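Local coordinates for protein LP04448p (Drosophila melanogaster, PDB 4QMH) that belongs to the XMAP215 family, which drives microtubule polymerization through an array of TOG domains, and probably contributes to tubulin binding through this fourth TOG domain, at residues P53-L58 / E82-A87; P60-R65 / Q75-I80; N94-L99 / N123-K128. All blocks are in the same frame, centred on the assembly; numbering follows the deposited sequence.

Interaction 1: P53-L58 / E82-A87; sequences PSIGDL and EQLATA
Leu84 meets Ile55 and Leu58 in a small, fully apolar contact, using a different methyl for each. CD2 of Leu84 lies 4.2 Å from CD1 of Ile55. The two side chains reach toward each other tip to tip. The other branch goes to Leu58, where CD1 of Leu84 stands 4.5 Å from CD2 of Leu58. That second contact is loose. The fork of Leu84 therefore spans two residues of the opposing segment. With CG anti to the backbone N (chi1 -168°), Leu84 extends away from its helix toward 53-58. Ile55 holds its CG1 between the backbone N and the carbonyl carbon (chi1 53°), and the rest of the chain is extended, which carries CD1 forward to Leu84. Ile55 and Leu58 also pack on each other, with CD1 of Ile55 4.1 Å from CD2 of Leu58. All three touching residues are buried.

No hydrogen bond crosses between the segments. Polar groups at the rim bond to residues outside the two segments, for example Pro53 O to His95 NE2. Residues Ile55 to Leu58 form a type II' beta turn, closed by Leu58 N bonding to Ile55 O at 3.0 Å. Gly56 has the positive phi (60°) that this turn needs at its second position, which glycine adopts readily. The turn puts Ile55 and Leu58 on the same side, facing Leu84.

Around this core, Ile51 also touches Leu84, and Ile14 touches Ile55. Leu58 packs on Leu41 of helix 31-48 and on Met26 of helix 20-26. The contact thus fastens the connection between helices 31-48 and 58-66 to the C-terminal part of helix 71-88, while Ala85 of that helix faces helix 112-129.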
loop_
_atom_site.group_PDB
_atom_site.type_symbol
_atom_site.label_atom_id
_atom_site.label_comp_id
_atom_site.label_asym_id
_atom_site.label_seq_id
_atom_site.Cartn_x
_atom_site.Cartn_y
_atom_site.Cartn_z
ATOM N N PRO A 53 18.331 -3.602 7.668
ATOM C CA PRO A 53 17.531 -2.749 6.779
ATOM C C PRO A 53 18.346 -2.040 5.699
ATOM O O PRO A 53 17.777 -1.459 4.780
ATOM C CB PRO A 53 16.945 -1.698 7.736
ATOM C CG PRO A 53 17.099 -2.264 9.102
ATOM C CD PRO A 53 18.330 -3.103 9.055
ATOM N N SER A 54 19.667 -2.073 5.819
ATOM C CA SER A 54 20.548 -1.402 4.868
ATOM C C SER A 54 20.700 -2.229 3.592
ATOM O O SER A 54 21.338 -3.289 3.598
ATOM C CB SER A 54 21.917 -1.166 5.510
ATOM O OG SER A 54 22.411 -2.344 6.133
ATOM N N ILE A 55 20.118 -1.750 2.497
ATOM C CA ILE A 55 20.166 -2.497 1.242
ATOM C C ILE A 55 20.672 -1.648 0.078
ATOM O O ILE A 55 20.306 -1.865 -1.075
ATOM C CB ILE A 55 18.787 -3.145 0.919
ATOM C CG1 ILE A 55 17.667 -2.094 0.950
ATOM C CG2 ILE A 55 18.506 -4.283 1.901
ATOM C CD1 ILE A 55 16.294 -2.642 0.575
ATOM N N GLY A 56 21.547 -0.696 0.384
ATOM C CA GLY A 56 22.128 0.136 -0.653
ATOM C C GLY A 56 21.031 0.884 -1.387
ATOM O O GLY A 56 20.164 1.492 -0.755
ATOM N N ASP A 57 21.057 0.835 -2.719
ATOM C CA ASP A 57 20.043 1.496 -3.531
ATOM C C ASP A 57 18.974 0.526 -4.043
ATOM O O ASP A 57 18.311 0.793 -5.046
ATOM C CB ASP A 57 20.701 2.216 -4.720
ATOM C CG ASP A 57 21.681 3.301 -4.289
ATOM O OD1 ASP A 57 21.418 3.964 -3.276
ATOM O OD2 ASP A 57 22.715 3.480 -4.964
ATOM N N LEU A 58 18.813 -0.599 -3.356
ATOM C CA LEU A 58 17.906 -1.634 -3.832
ATOM C C LEU A 58 16.433 -1.210 -3.845
ATOM O O LEU A 58 15.691 -1.604 -4.742
ATOM C CB LEU A 58 18.050 -2.911 -3.003
ATOM C CG LEU A 58 17.142 -4.072 -3.408
ATOM C CD1 LEU A 58 17.440 -4.504 -4.857
ATOM C CD2 LEU A 58 17.317 -5.227 -2.437
ATOM N N GLU A 82 7.971 -9.604 -0.854
ATOM C CA GLU A 82 7.427 -10.347 0.276
ATOM C C GLU A 82 8.565 -11.071 0.988
ATOM O O GLU A 82 8.646 -11.050 2.218
ATOM C CB GLU A 82 6.330 -11.325 -0.151
ATOM C CG GLU A 82 5.423 -11.729 1.005
ATOM C CD GLU A 82 4.231 -12.554 0.566
ATOM O OE1 GLU A 82 3.733 -12.344 -0.560
ATOM O OE2 GLU A 82 3.792 -13.419 1.355
ATOM N N GLN A 83 9.458 -11.669 0.201
ATOM C CA GLN A 83 10.651 -12.332 0.726
ATOM C C GLN A 83 11.509 -11.333 1.514
ATOM O O GLN A 83 12.034 -11.648 2.588
ATOM C CB GLN A 83 11.438 -12.948 -0.434
ATOM C CG GLN A 83 12.767 -13.578 -0.071
ATOM C CD GLN A 83 13.570 -13.990 -1.297
ATOM O OE1 GLN A 83 13.229 -13.644 -2.432
ATOM N NE2 GLN A 83 14.638 -14.738 -1.074
ATOM N N LEU A 84 11.637 -10.121 0.987
ATOM C CA LEU A 84 12.441 -9.103 1.639
ATOM C C LEU A 84 11.830 -8.727 2.988
ATOM O O LEU A 84 12.538 -8.550 3.990
ATOM C CB LEU A 84 12.569 -7.870 0.728
ATOM C CG LEU A 84 13.607 -6.810 1.098
ATOM C CD1 LEU A 84 15.035 -7.282 0.797
ATOM C CD2 LEU A 84 13.313 -5.524 0.346
ATOM N N ALA A 85 10.506 -8.612 3.028
ATOM C CA ALA A 85 9.835 -8.250 4.273
ATOM C C ALA A 85 10.127 -9.284 5.349
ATOM O O ALA A 85 10.465 -8.945 6.482
ATOM C CB ALA A 85 8.334 -8.133 4.057
ATOM N N THR A 86 9.985 -10.549 4.981
ATOM C CA THR A 86 10.213 -11.638 5.919
ATOM C C THR A 86 11.651 -11.604 6.439
ATOM O O THR A 86 11.889 -11.765 7.634
ATOM C CB THR A 86 9.901 -12.993 5.264
ATOM O OG1 THR A 86 8.500 -13.044 4.936
ATOM C CG2 THR A 86 10.257 -14.144 6.211
ATOM N N ALA A 87 12.599 -11.382 5.538
ATOM C CA ALA A 87 14.015 -11.343 5.911
ATOM C C ALA A 87 14.366 -10.150 6.804
ATOM O O ALA A 87 15.267 -10.222 7.643
ATOM C CB ALA A 87 14.894 -11.334 4.635
#

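Interaction 2: P60-R65 / Q75-I80; sequences PALAHR and QTTLAI
Thr77 OG1 makes one hydrogen bond, to Ile73 O one turn earlier in its own helix, and is pressed by the neighbouring helix. Arg65 CB sits 3.2 Å from Thr77 OG1. This is a close approach but not a hydrogen bond. The methyl of Thr77 turns to Leu62. Thr77 CG2 lies 3.6 Å from Leu62 O and 4.0 Å from Leu62 CD2, and the two side chains cross obliquely. Leu62 CD2 also reaches Ile80 CG2 at 4.4 Å. Helices 58-66 and 71-88 are consecutive and roughly antiparallel, at 140° with local axes 9.5 Å apart. Such helix pairs build the HEAT-like alpha solenoid of TOG domains. A glycine in place of Thr77 would probably leave a gap beside Leu62 and Arg65 CB. Arg65 gives only its base to the contact: its chain bends at chi2 and chi3, and NE forms a salt bridge with Asp68. On the outer side of helix 58-66, Pro60 O accepts from His64 N and from His64 ND1, the latter at 3.1 Å, and the two donors approach from opposite faces of its plane. Leu38 of helix 31-48 covers Thr77 and Ile80.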
loop_
_atom_site.group_PDB
_atom_site.type_symbol
_atom_site.label_atom_id
_atom_site.label_comp_id
_atom_site.label_asym_id
_atom_site.label_seq_id
_atom_site.Cartn_x
_atom_site.Cartn_y
_atom_site.Cartn_z
ATOM N N PRO A 60 14.700 1.738 -4.357
ATOM C CA PRO A 60 14.199 2.432 -5.547
ATOM C C PRO A 60 14.279 1.545 -6.793
ATOM O O PRO A 60 13.408 1.616 -7.665
ATOM C CB PRO A 60 15.133 3.637 -5.677
ATOM C CG PRO A 60 15.745 3.813 -4.321
ATOM C CD PRO A 60 15.829 2.442 -3.725
ATOM N N ALA A 61 15.304 0.704 -6.853
ATOM C CA ALA A 61 15.451 -0.236 -7.960
ATOM C C ALA A 61 14.262 -1.189 -8.022
ATOM O O ALA A 61 13.702 -1.413 -9.091
ATOM C CB ALA A 61 16.750 -1.014 -7.833
ATOM N N LEU A 62 13.881 -1.744 -6.871
ATOM C CA LEU A 62 12.715 -2.630 -6.818
ATOM C C LEU A 62 11.415 -1.908 -7.140
ATOM O O LEU A 62 10.506 -2.491 -7.733
ATOM C CB LEU A 62 12.589 -3.306 -5.451
ATOM C CG LEU A 62 13.616 -4.393 -5.141
ATOM C CD1 LEU A 62 13.444 -4.877 -3.713
ATOM C CD2 LEU A 62 13.439 -5.545 -6.122
ATOM N N ALA A 63 11.327 -0.645 -6.745
ATOM C CA ALA A 63 10.125 0.140 -7.013
ATOM C C ALA A 63 9.845 0.209 -8.521
ATOM O O ALA A 63 8.702 0.010 -8.968
ATOM C CB ALA A 63 10.257 1.528 -6.411
ATOM N N HIS A 64 10.888 0.448 -9.305
ATOM C CA HIS A 64 10.740 0.449 -10.756
ATOM C C HIS A 64 10.266 -0.913 -11.277
ATOM O O HIS A 64 9.461 -0.995 -12.213
ATOM C CB HIS A 64 12.054 0.834 -11.436
ATOM C CG HIS A 64 12.351 2.299 -11.411
ATOM N ND1 HIS A 64 13.252 2.860 -10.533
ATOM C CD2 HIS A 64 11.882 3.317 -12.171
ATOM C CE1 HIS A 64 13.320 4.162 -10.747
ATOM N NE2 HIS A 64 12.497 4.465 -11.735
ATOM N N ARG A 65 10.772 -1.995 -10.688
ATOM C CA ARG A 65 10.375 -3.322 -11.163
ATOM C C ARG A 65 8.935 -3.688 -10.781
ATOM O O ARG A 65 8.278 -4.462 -11.475
ATOM C CB ARG A 65 11.381 -4.388 -10.688
ATOM C CG ARG A 65 12.830 -4.062 -11.089
ATOM C CD ARG A 65 13.186 -4.385 -12.552
ATOM N NE ARG A 65 12.478 -3.576 -13.546
ATOM C CZ ARG A 65 12.840 -2.358 -13.940
ATOM N NH1 ARG A 65 13.913 -1.769 -13.427
ATOM N NH2 ARG A 65 12.131 -1.729 -14.870
ATOM N N GLN A 75 5.334 -9.297 -11.394
ATOM C CA GLN A 75 4.869 -10.335 -10.489
ATOM C C GLN A 75 6.012 -10.929 -9.671
ATOM O O GLN A 75 5.888 -11.122 -8.462
ATOM C CB GLN A 75 4.133 -11.416 -11.268
ATOM C CG GLN A 75 2.853 -10.883 -11.889
ATOM C CD GLN A 75 2.378 -11.712 -13.055
ATOM O OE1 GLN A 75 2.849 -12.831 -13.266
ATOM N NE2 GLN A 75 1.438 -11.165 -13.829
ATOM N N THR A 76 7.132 -11.196 -10.334
ATOM C CA THR A 76 8.303 -11.731 -9.655
ATOM C C THR A 76 8.762 -10.760 -8.574
ATOM O O THR A 76 9.153 -11.167 -7.467
ATOM C CB THR A 76 9.450 -12.009 -10.649
ATOM O OG1 THR A 76 9.034 -13.031 -11.567
ATOM C CG2 THR A 76 10.705 -12.489 -9.908
ATOM N N THR A 77 8.713 -9.472 -8.892
ATOM C CA THR A 77 9.146 -8.439 -7.958
ATOM C C THR A 77 8.261 -8.407 -6.706
ATOM O O THR A 77 8.759 -8.213 -5.597
ATOM C CB THR A 77 9.240 -7.052 -8.644
ATOM O OG1 THR A 77 10.118 -7.137 -9.776
ATOM C CG2 THR A 77 9.739 -5.995 -7.693
ATOM N N LEU A 78 6.952 -8.617 -6.861
ATOM C CA LEU A 78 6.084 -8.696 -5.688
ATOM C C LEU A 78 6.529 -9.836 -4.773
ATOM O O LEU A 78 6.627 -9.656 -3.559
ATOM C CB LEU A 78 4.615 -8.869 -6.083
ATOM C CG LEU A 78 3.947 -7.636 -6.696
ATOM C CD1 LEU A 78 2.677 -8.056 -7.438
ATOM C CD2 LEU A 78 3.647 -6.561 -5.635
ATOM N N ALA A 79 6.810 -10.996 -5.367
ATOM C CA ALA A 79 7.297 -12.149 -4.611
ATOM C C ALA A 79 8.587 -11.806 -3.883
ATOM O O ALA A 79 8.765 -12.157 -2.716
ATOM C CB ALA A 79 7.507 -13.349 -5.539
ATOM N N ILE A 80 9.502 -11.129 -4.571
ATOM C CA ILE A 80 10.759 -10.734 -3.930
ATOM C C ILE A 80 10.553 -9.760 -2.776
ATOM O O ILE A 80 11.219 -9.859 -1.741
ATOM C CB ILE A 80 11.745 -10.140 -4.946
ATOM C CG1 ILE A 80 12.303 -11.254 -5.833
ATOM C CG2 ILE A 80 12.882 -9.426 -4.227
ATOM C CD1 ILE A 80 13.035 -10.744 -7.052
#

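Interaction 3: N94-L99 / N123-K128; sequences NHVRNL and NSFGEK
The Phe125 ring lies against Leu99 and Val96, both of which meet it obliquely. CD1 of Leu99 is 3.8 Å from CZ of Phe125 and 4.1 Å from CE2 of Phe125, so it touches the far end of the ring. CG2 of Val96 is 4.0 Å from CD2 of Phe125, nearer the base. The two aliphatic groups thus hold the same side of the six-membered outline, that of CD2, CE2 and CZ. Phe125 also forms an edge-to-face pair with Phe103. The second flat group, the His95 ring, has CB of Asn94 over one face, 3.9 Å above the plane and offset toward the rim.

The directions of approach differ. Leu99 crosses Phe125 at about a right angle, whereas Val96 and Phe125 slide past each other in opposite directions. Phe125 has CG anti to its carbonyl carbon (chi1 -86°), and this turns the ring across the gap between the helices. The closest CA atoms across the contact are those of Val96 and Phe125, 7.7 Å apart. All three contacting residues are buried, and no hydrogen bond joins the segments.

Polar groups sit at the borders. His95 occupies the N-cap position of helix 96-106, and its NE2 hydrogen-bonds to Pro53 O. On the partner helix, Lys128 NZ donates to Ser124 OG at 2.8 Å. This bond ties the lysine end back to its own helix, one turn earlier. Ala85 of helix 71-88 touches Phe125, and Leu62 of helix 58-66 touches Leu99.

The start of helix 96-106 is therefore joined to the C-terminal part of helix 112-129 by one aromatic side chain from helix 112-129 resting against two aliphatic ones of 94-99. Packing of this kind between consecutive helices is characteristic of the HEAT-like alpha solenoid that forms a TOG domain.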
loop_
_atom_site.group_PDB
_atom_site.type_symbol
_atom_site.label_atom_id
_atom_site.label_comp_id
_atom_site.label_asym_id
_atom_site.label_seq_id
_atom_site.Cartn_x
_atom_site.Cartn_y
_atom_site.Cartn_z
ATOM N N ASN A 94 11.482 0.835 6.793
ATOM C CA ASN A 94 12.426 1.779 6.201
ATOM C C ASN A 94 12.213 2.000 4.714
ATOM O O ASN A 94 12.665 3.004 4.161
ATOM C CB ASN A 94 13.874 1.335 6.422
ATOM C CG ASN A 94 14.304 1.398 7.880
ATOM O OD1 ASN A 94 13.477 1.387 8.790
ATOM N ND2 ASN A 94 15.610 1.457 8.101
ATOM N N HIS A 95 11.523 1.065 4.074
ATOM C CA HIS A 95 11.410 1.067 2.619
ATOM C C HIS A 95 9.994 1.220 2.116
ATOM O O HIS A 95 9.754 1.146 0.916
ATOM C CB HIS A 95 12.043 -0.209 2.074
ATOM C CG HIS A 95 13.446 -0.376 2.534
ATOM N ND1 HIS A 95 14.459 0.460 2.111
ATOM C CD2 HIS A 95 13.999 -1.201 3.453
ATOM C CE1 HIS A 95 15.584 0.119 2.709
ATOM N NE2 HIS A 95 15.331 -0.884 3.535
ATOM N N VAL A 96 9.073 1.483 3.032
ATOM C CA VAL A 96 7.665 1.633 2.673
ATOM C C VAL A 96 7.440 2.776 1.674
ATOM O O VAL A 96 6.700 2.633 0.695
ATOM C CB VAL A 96 6.793 1.808 3.947
ATOM C CG1 VAL A 96 5.439 2.417 3.604
ATOM C CG2 VAL A 96 6.636 0.472 4.649
ATOM N N ARG A 97 8.101 3.907 1.896
ATOM C CA ARG A 97 7.953 5.030 0.975
ATOM C C ARG A 97 8.328 4.681 -0.475
ATOM O O ARG A 97 7.709 5.174 -1.422
ATOM C CB ARG A 97 8.760 6.222 1.484
ATOM C CG ARG A 97 8.625 7.464 0.665
ATOM C CD ARG A 97 9.385 8.600 1.323
ATOM N NE ARG A 97 9.380 9.776 0.472
ATOM C CZ ARG A 97 8.408 10.673 0.468
ATOM N NH1 ARG A 97 7.367 10.520 1.283
ATOM N NH2 ARG A 97 8.480 11.717 -0.346
ATOM N N ASN A 98 9.332 3.822 -0.655
ATOM C CA ASN A 98 9.700 3.381 -1.998
ATOM C C ASN A 98 8.745 2.345 -2.587
ATOM O O ASN A 98 8.384 2.420 -3.761
ATOM C CB ASN A 98 11.135 2.838 -2.024
ATOM C CG ASN A 98 12.181 3.941 -2.133
ATOM O OD1 ASN A 98 12.255 4.652 -3.140
ATOM N ND2 ASN A 98 13.002 4.071 -1.105
ATOM N N LEU A 99 8.326 1.385 -1.769
ATOM C CA LEU A 99 7.674 0.186 -2.293
ATOM C C LEU A 99 6.156 0.221 -2.238
ATOM O O LEU A 99 5.499 -0.356 -3.094
ATOM C CB LEU A 99 8.158 -1.057 -1.553
ATOM C CG LEU A 99 9.672 -1.238 -1.613
ATOM C CD1 LEU A 99 10.081 -2.437 -0.763
ATOM C CD2 LEU A 99 10.134 -1.398 -3.056
ATOM N N ASN A 123 0.109 -6.286 3.455
ATOM C CA ASN A 123 -0.182 -6.770 4.798
ATOM C C ASN A 123 1.042 -7.362 5.497
ATOM O O ASN A 123 1.152 -7.288 6.718
ATOM C CB ASN A 123 -1.371 -7.735 4.782
ATOM C CG ASN A 123 -2.685 -7.015 4.540
ATOM O OD1 ASN A 123 -2.873 -5.884 4.992
ATOM N ND2 ASN A 123 -3.590 -7.653 3.809
ATOM N N SER A 124 1.964 -7.928 4.723
ATOM C CA SER A 124 3.221 -8.390 5.304
ATOM C C SER A 124 4.050 -7.234 5.840
ATOM O O SER A 124 4.551 -7.289 6.972
ATOM C CB SER A 124 4.042 -9.200 4.307
ATOM O OG SER A 124 5.250 -9.616 4.932
ATOM N N PHE A 125 4.210 -6.183 5.037
ATOM C CA PHE A 125 4.919 -5.007 5.505
ATOM C C PHE A 125 4.197 -4.393 6.700
ATOM O O PHE A 125 4.833 -3.944 7.651
ATOM C CB PHE A 125 5.080 -3.974 4.382
ATOM C CG PHE A 125 6.298 -4.201 3.517
ATOM C CD1 PHE A 125 6.354 -5.269 2.629
ATOM C CD2 PHE A 125 7.392 -3.350 3.610
ATOM C CE1 PHE A 125 7.482 -5.476 1.843
ATOM C CE2 PHE A 125 8.520 -3.550 2.826
ATOM C CZ PHE A 125 8.561 -4.619 1.945
ATOM N N GLY A 126 2.869 -4.383 6.655
ATOM C CA GLY A 126 2.097 -3.786 7.737
ATOM C C GLY A 126 2.318 -4.499 9.059
ATOM O O GLY A 126 2.585 -3.875 10.088
ATOM N N GLU A 127 2.212 -5.817 9.027
ATOM C CA GLU A 127 2.410 -6.632 10.219
ATOM C C GLU A 127 3.828 -6.541 10.775
ATOM O O GLU A 127 4.024 -6.466 11.986
ATOM C CB GLU A 127 2.083 -8.090 9.916
ATOM C CG GLU A 127 0.632 -8.335 9.506
ATOM C CD GLU A 127 -0.371 -7.897 10.562
ATOM O OE1 GLU A 127 0.037 -7.635 11.715
ATOM O OE2 GLU A 127 -1.576 -7.816 10.236
ATOM N N LYS A 128 4.814 -6.549 9.887
ATOM C CA LYS A 128 6.207 -6.615 10.308
ATOM C C LYS A 128 6.776 -5.264 10.716
ATOM O O LYS A 128 7.485 -5.155 11.719
ATOM C CB LYS A 128 7.051 -7.242 9.200
ATOM C CG LYS A 128 6.686 -8.680 8.945
ATOM C CD LYS A 128 7.387 -9.230 7.725
ATOM C CE LYS A 128 7.088 -10.704 7.550
ATOM N NZ LYS A 128 5.636 -10.961 7.359
#

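Overall arrangement
The three contacts lie between residues 53 and 128 of one helical chain. The centres of interactions 1 and 2 are 11 Å apart, those of 1 and 3 are 10 Å apart, and those of 2 and 3 are 13 Å apart. Interactions 1 and 2 share helix 71-88, and interaction 2 falls between the two segments of interaction 1 in sequence. Interaction 3 follows both and joins helices 96-106 and 112-129. The contacts touch each other: Leu62 touches both Leu84 and Leu99, while Ile55 packs on His95. They adjoin one another in the packed interior of a solenoid, which probably displays a tubulin-binding surface.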